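PDB 3F7W: putative fructosamine-3-kinase from Thermobifida fusca YX, which probably acts as a kinase that phosphorylates the sugar part of ketosamines (fructosamines), as family relatives do, its own substrate being unproven. Local coordinates for residues 13-18 / 38-43; 139-144 / 180-185. All coordinates share one frame; numbering follows the deposited sequence.

Contact 1. Residues 13-18 / 38-43; sequences TGREVA and DGTPLF. With EDO (1,2-ethanediol), chain E.
R15 reaches D38 with one nitrogen of its guanidinium, NH2, which lies 3.1 Å from D38 OD2 in a salt bridge. The carboxylate stands at the guanidinium's edge, close to its plane, yet the two flat groups are turned 88° against each other, so a single nitrogen serves the acid and the paired, coplanar form of an Arg-Asp bridge is not made. A molecule of 1,2-ethanediol, probably from the crystallisation liquor, takes the neighbouring part of that edge. Its O1 accepts from both R15 NH1 and R15 NH2, and R15 NH1 also gives a longer bond, 3.3 Å, to the second hydroxyl, O2 of the diol. The same O1 donates to T40 OG1 at 2.8 Å, and the diol thereby bridges arginine and threonine.

On the acid side, D38 CG sits between the backbone N and the carbonyl carbon (chi1 77°), which turns OD1 back over its own loop. There OD1 takes the backbone N of T40 at 2.8 Å, from above the carboxylate plane, in an Asx turn, while lying 3.3 Å from R15 NH2. On the other side, R15 bends at chi2 and chi3, and its backbone N binds T13 OG1 at 3.1 Å in an ST turn, just where the chain leaves helix 3-13 through G14. Strand 29-36 lies between the strands that begin in the two segments: A18 pairs with E35 and L42 with V34, while E16 bonds to A37 just beyond the strand.

This is a surface contact at the strand ends, where the loops before strands 17-26 and 41-46 come together. The carboxylate supplies the charge opposite to the arginine's, the diol merely accepting N-H bonds; sharing OD1 with T40 N probably keeps the acid oriented.

Contact 2. Residues 139-144 / 180-185; sequences STWPEF and HLAGDP
W141 brings the six-membered part of its indole up to the methyl group of A182, with CZ3 of the tryptophan 3.9 Å from A182 CB and CE3 of the same ring hardly farther. The methyl meets the ring at its edge, near the indole plane, so this is edge packing and not a CH-pi contact over the face. W141 CG lies anti to the backbone N (chi1 -175°), which carries the indole out from the first turn of helix 141-159 towards the alanine. P142 adds a second surface: its CG approaches A182 CB at 4.1 Å, and the small side chain is touched by two neighbouring residues of the helix start. The contact thus joins the N-terminal end of helix 141-159 to the C-terminal end of helix 178-181, in the mainly helical part of this kinase-clan fold. T140 is the N-cap residue of the longer helix, but its OG1 bonds to E143 OE1 at 2.6 Å, from above the carboxylate plane. G183, with a positive phi of 78°, is the first residue after A182 to leave helical angles. Other aromatic groups surround the indole: Y145 stacks on it, H218 meets it edge-to-face, and F120 and H258 pack at intermediate angles. P142 and W141 also both touch L178 of the short helix.

From the N terminus the chain runs through helix 3-13 into contact 1, which closes a loop made of the hairpin of strands 17-26 and 29-36: residues 13-18 enter the first of these, and 38-43 lead into strand 41-46 of the same antiparallel sheet. The chain then completes the sheet and passes into the helical part before contact 2 opens. That contact closes a second loop, largely helical, bringing residues 139-144 back against residues 180-185. The loops follow in series and neither nest nor cross. The contacts lie on opposite sides of the chain's centre, their own centres about 45 Å apart, one at the loops beside the sheet and the other among helices.

Contact 1. Residues 13-18 / 38-43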
# COMPACT_ATOMS: atom_id res chain seq x y z
N THR A 13 -16.20 -9.22 -16.80
CA THR A 13 -15.10 -9.93 -17.50
C THR A 13 -15.47 -10.54 -18.83
O THR A 13 -14.60 -10.91 -19.60
CB THR A 13 -14.53 -11.06 -16.64
OG1 THR A 13 -15.51 -12.12 -16.51
CG2 THR A 13 -14.13 -10.54 -15.30
N GLY A 14 -16.77 -10.70 -19.07
CA GLY A 14 -17.29 -11.40 -20.23
C GLY A 14 -17.10 -12.91 -20.19
O GLY A 14 -17.35 -13.59 -21.16
N ARG A 15 -16.64 -13.44 -19.06
CA ARG A 15 -16.33 -14.87 -18.94
C ARG A 15 -17.38 -15.58 -18.08
O ARG A 15 -17.90 -15.00 -17.12
CB ARG A 15 -14.95 -15.02 -18.28
CG ARG A 15 -13.79 -14.39 -19.05
CD ARG A 15 -13.33 -15.23 -20.20
NE ARG A 15 -12.72 -16.47 -19.73
CZ ARG A 15 -11.44 -16.62 -19.38
NH1 ARG A 15 -10.58 -15.61 -19.46
NH2 ARG A 15 -11.00 -17.80 -18.94
N GLU A 16 -17.65 -16.84 -18.40
CA GLU A 16 -18.61 -17.65 -17.65
C GLU A 16 -18.04 -18.05 -16.28
O GLU A 16 -16.89 -18.45 -16.20
CB GLU A 16 -18.96 -18.90 -18.46
CG GLU A 16 -20.15 -19.65 -17.91
CD GLU A 16 -20.45 -20.98 -18.63
OE1 GLU A 16 -19.81 -21.29 -19.65
OE2 GLU A 16 -21.33 -21.71 -18.12
N VAL A 17 -18.83 -17.90 -15.22
CA VAL A 17 -18.44 -18.27 -13.84
C VAL A 17 -18.94 -19.68 -13.46
O VAL A 17 -20.13 -19.97 -13.59
CB VAL A 17 -18.92 -17.22 -12.82
CG1 VAL A 17 -18.69 -17.68 -11.37
CG2 VAL A 17 -18.20 -15.86 -13.08
N ALA A 18 -18.03 -20.56 -13.05
CA ALA A 18 -18.37 -21.94 -12.66
C ALA A 18 -18.58 -22.09 -11.14
O ALA A 18 -19.33 -22.97 -10.71
CB ALA A 18 -17.30 -22.91 -13.13
N ASP A 38 -13.26 -22.32 -17.45
CA ASP A 38 -12.03 -23.04 -17.81
C ASP A 38 -11.12 -23.34 -16.63
O ASP A 38 -9.99 -23.77 -16.83
CB ASP A 38 -11.25 -22.29 -18.90
CG ASP A 38 -10.48 -21.07 -18.38
OD1 ASP A 38 -10.70 -20.61 -17.22
OD2 ASP A 38 -9.63 -20.58 -19.16
N GLY A 39 -11.59 -23.09 -15.40
CA GLY A 39 -10.78 -23.32 -14.21
C GLY A 39 -10.03 -22.10 -13.71
O GLY A 39 -9.47 -22.14 -12.62
N THR A 40 -9.99 -21.01 -14.49
CA THR A 40 -9.23 -19.82 -14.08
C THR A 40 -9.79 -19.26 -12.77
O THR A 40 -10.98 -18.96 -12.68
CB THR A 40 -9.29 -18.69 -15.12
OG1 THR A 40 -8.84 -19.17 -16.38
CG2 THR A 40 -8.44 -17.47 -14.69
N PRO A 41 -8.95 -19.14 -11.73
CA PRO A 41 -9.44 -18.55 -10.50
C PRO A 41 -9.19 -17.04 -10.45
O PRO A 41 -8.17 -16.55 -10.95
CB PRO A 41 -8.59 -19.25 -9.44
CG PRO A 41 -7.25 -19.42 -10.11
CD PRO A 41 -7.54 -19.59 -11.59
N LEU A 42 -10.12 -16.34 -9.81
CA LEU A 42 -10.10 -14.92 -9.63
C LEU A 42 -10.30 -14.59 -8.16
O LEU A 42 -11.09 -15.25 -7.48
CB LEU A 42 -11.22 -14.27 -10.44
CG LEU A 42 -11.25 -14.45 -11.95
CD1 LEU A 42 -12.49 -13.70 -12.49
CD2 LEU A 42 -9.92 -13.94 -12.58
N PHE A 43 -9.59 -13.57 -7.69
CA PHE A 43 -9.83 -12.99 -6.38
C PHE A 43 -10.77 -11.80 -6.61
O PHE A 43 -10.47 -10.92 -7.40
CB PHE A 43 -8.53 -12.53 -5.74
CG PHE A 43 -8.72 -11.88 -4.38
CD1 PHE A 43 -9.29 -12.58 -3.35
CD2 PHE A 43 -8.26 -10.60 -4.13
CE1 PHE A 43 -9.45 -12.01 -2.10
CE2 PHE A 43 -8.42 -10.03 -2.86
CZ PHE A 43 -9.02 -10.74 -1.87
C1 EDO E . -6.87 -16.49 -17.87
O1 EDO E . -8.19 -17.01 -18.00
C2 EDO E . -6.53 -15.48 -18.96
O2 EDO E . -7.35 -15.63 -20.11

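Contact 2. Residues 139-144 / 180-185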
# COMPACT_ATOMS: atom_id res chain seq x y z
N SER A 139 5.25 18.52 -6.37
CA SER A 139 6.53 18.38 -7.04
C SER A 139 7.68 18.05 -6.08
O SER A 139 8.73 17.61 -6.53
CB SER A 139 6.83 19.69 -7.79
OG SER A 139 6.82 20.78 -6.89
N THR A 140 7.50 18.28 -4.78
CA THR A 140 8.57 18.10 -3.80
C THR A 140 8.08 17.22 -2.64
O THR A 140 6.93 17.33 -2.20
CB THR A 140 9.07 19.46 -3.27
OG1 THR A 140 7.98 20.18 -2.67
CG2 THR A 140 9.66 20.29 -4.40
N TRP A 141 8.95 16.34 -2.15
CA TRP A 141 8.52 15.36 -1.16
C TRP A 141 8.19 15.92 0.24
O TRP A 141 7.16 15.55 0.82
CB TRP A 141 9.50 14.18 -1.08
CG TRP A 141 9.02 13.12 -0.15
CD1 TRP A 141 8.08 12.19 -0.40
CD2 TRP A 141 9.43 12.94 1.20
NE1 TRP A 141 7.87 11.41 0.72
CE2 TRP A 141 8.69 11.85 1.72
CE3 TRP A 141 10.35 13.58 2.03
CZ2 TRP A 141 8.84 11.40 3.01
CZ3 TRP A 141 10.49 13.14 3.33
CH2 TRP A 141 9.74 12.04 3.80
N PRO A 142 9.05 16.78 0.82
CA PRO A 142 8.76 17.21 2.19
C PRO A 142 7.38 17.85 2.35
O PRO A 142 6.66 17.53 3.30
CB PRO A 142 9.88 18.24 2.50
CG PRO A 142 10.99 17.84 1.60
CD PRO A 142 10.31 17.39 0.33
N GLU A 143 7.00 18.71 1.41
CA GLU A 143 5.68 19.33 1.44
C GLU A 143 4.54 18.31 1.25
O GLU A 143 3.53 18.35 1.93
CB GLU A 143 5.59 20.40 0.35
CG GLU A 143 6.44 21.65 0.61
CD GLU A 143 7.96 21.45 0.50
OE1 GLU A 143 8.46 20.52 -0.18
OE2 GLU A 143 8.67 22.28 1.11
N PHE A 144 4.70 17.45 0.26
CA PHE A 144 3.76 16.38 0.04
C PHE A 144 3.57 15.52 1.31
O PHE A 144 2.45 15.23 1.73
CB PHE A 144 4.26 15.53 -1.13
CG PHE A 144 3.54 14.25 -1.30
CD1 PHE A 144 2.25 14.22 -1.81
CD2 PHE A 144 4.16 13.04 -0.97
CE1 PHE A 144 1.58 13.02 -1.96
CE2 PHE A 144 3.49 11.84 -1.14
CZ PHE A 144 2.21 11.83 -1.63
N HIS A 180 15.68 19.16 6.75
CA HIS A 180 16.97 18.50 7.01
C HIS A 180 16.80 16.99 7.01
O HIS A 180 17.54 16.26 6.35
CB HIS A 180 17.58 18.90 8.35
CG HIS A 180 18.69 17.99 8.80
ND1 HIS A 180 19.88 17.87 8.12
CD2 HIS A 180 18.76 17.14 9.85
CE1 HIS A 180 20.65 16.99 8.74
NE2 HIS A 180 19.99 16.53 9.79
N LEU A 181 15.79 16.52 7.73
CA LEU A 181 15.61 15.07 7.96
C LEU A 181 15.35 14.28 6.66
O LEU A 181 15.70 13.11 6.57
CB LEU A 181 14.47 14.82 8.96
CG LEU A 181 14.72 15.37 10.36
CD1 LEU A 181 13.48 15.21 11.22
CD2 LEU A 181 15.92 14.71 11.05
N ALA A 182 14.76 14.94 5.67
CA ALA A 182 14.37 14.31 4.40
C ALA A 182 15.48 13.65 3.59
O ALA A 182 15.21 12.76 2.78
CB ALA A 182 13.65 15.35 3.53
N GLY A 183 16.72 14.08 3.75
CA GLY A 183 17.76 13.62 2.82
C GLY A 183 17.62 14.41 1.52
O GLY A 183 17.03 15.49 1.52
N ASP A 184 18.17 13.90 0.42
CA ASP A 184 18.23 14.69 -0.81
C ASP A 184 17.09 14.36 -1.75
O ASP A 184 16.71 13.19 -1.86
CB ASP A 184 19.55 14.46 -1.54
CG ASP A 184 20.76 14.90 -0.72
OD1 ASP A 184 20.64 15.83 0.11
OD2 ASP A 184 21.81 14.29 -0.90
N PRO A 185 16.59 15.38 -2.47
CA PRO A 185 15.55 15.16 -3.47
C PRO A 185 15.93 14.06 -4.44
O PRO A 185 17.09 14.00 -4.86
CB PRO A 185 15.44 16.50 -4.19
CG PRO A 185 16.02 17.51 -3.27
CD PRO A 185 17.00 16.80 -2.40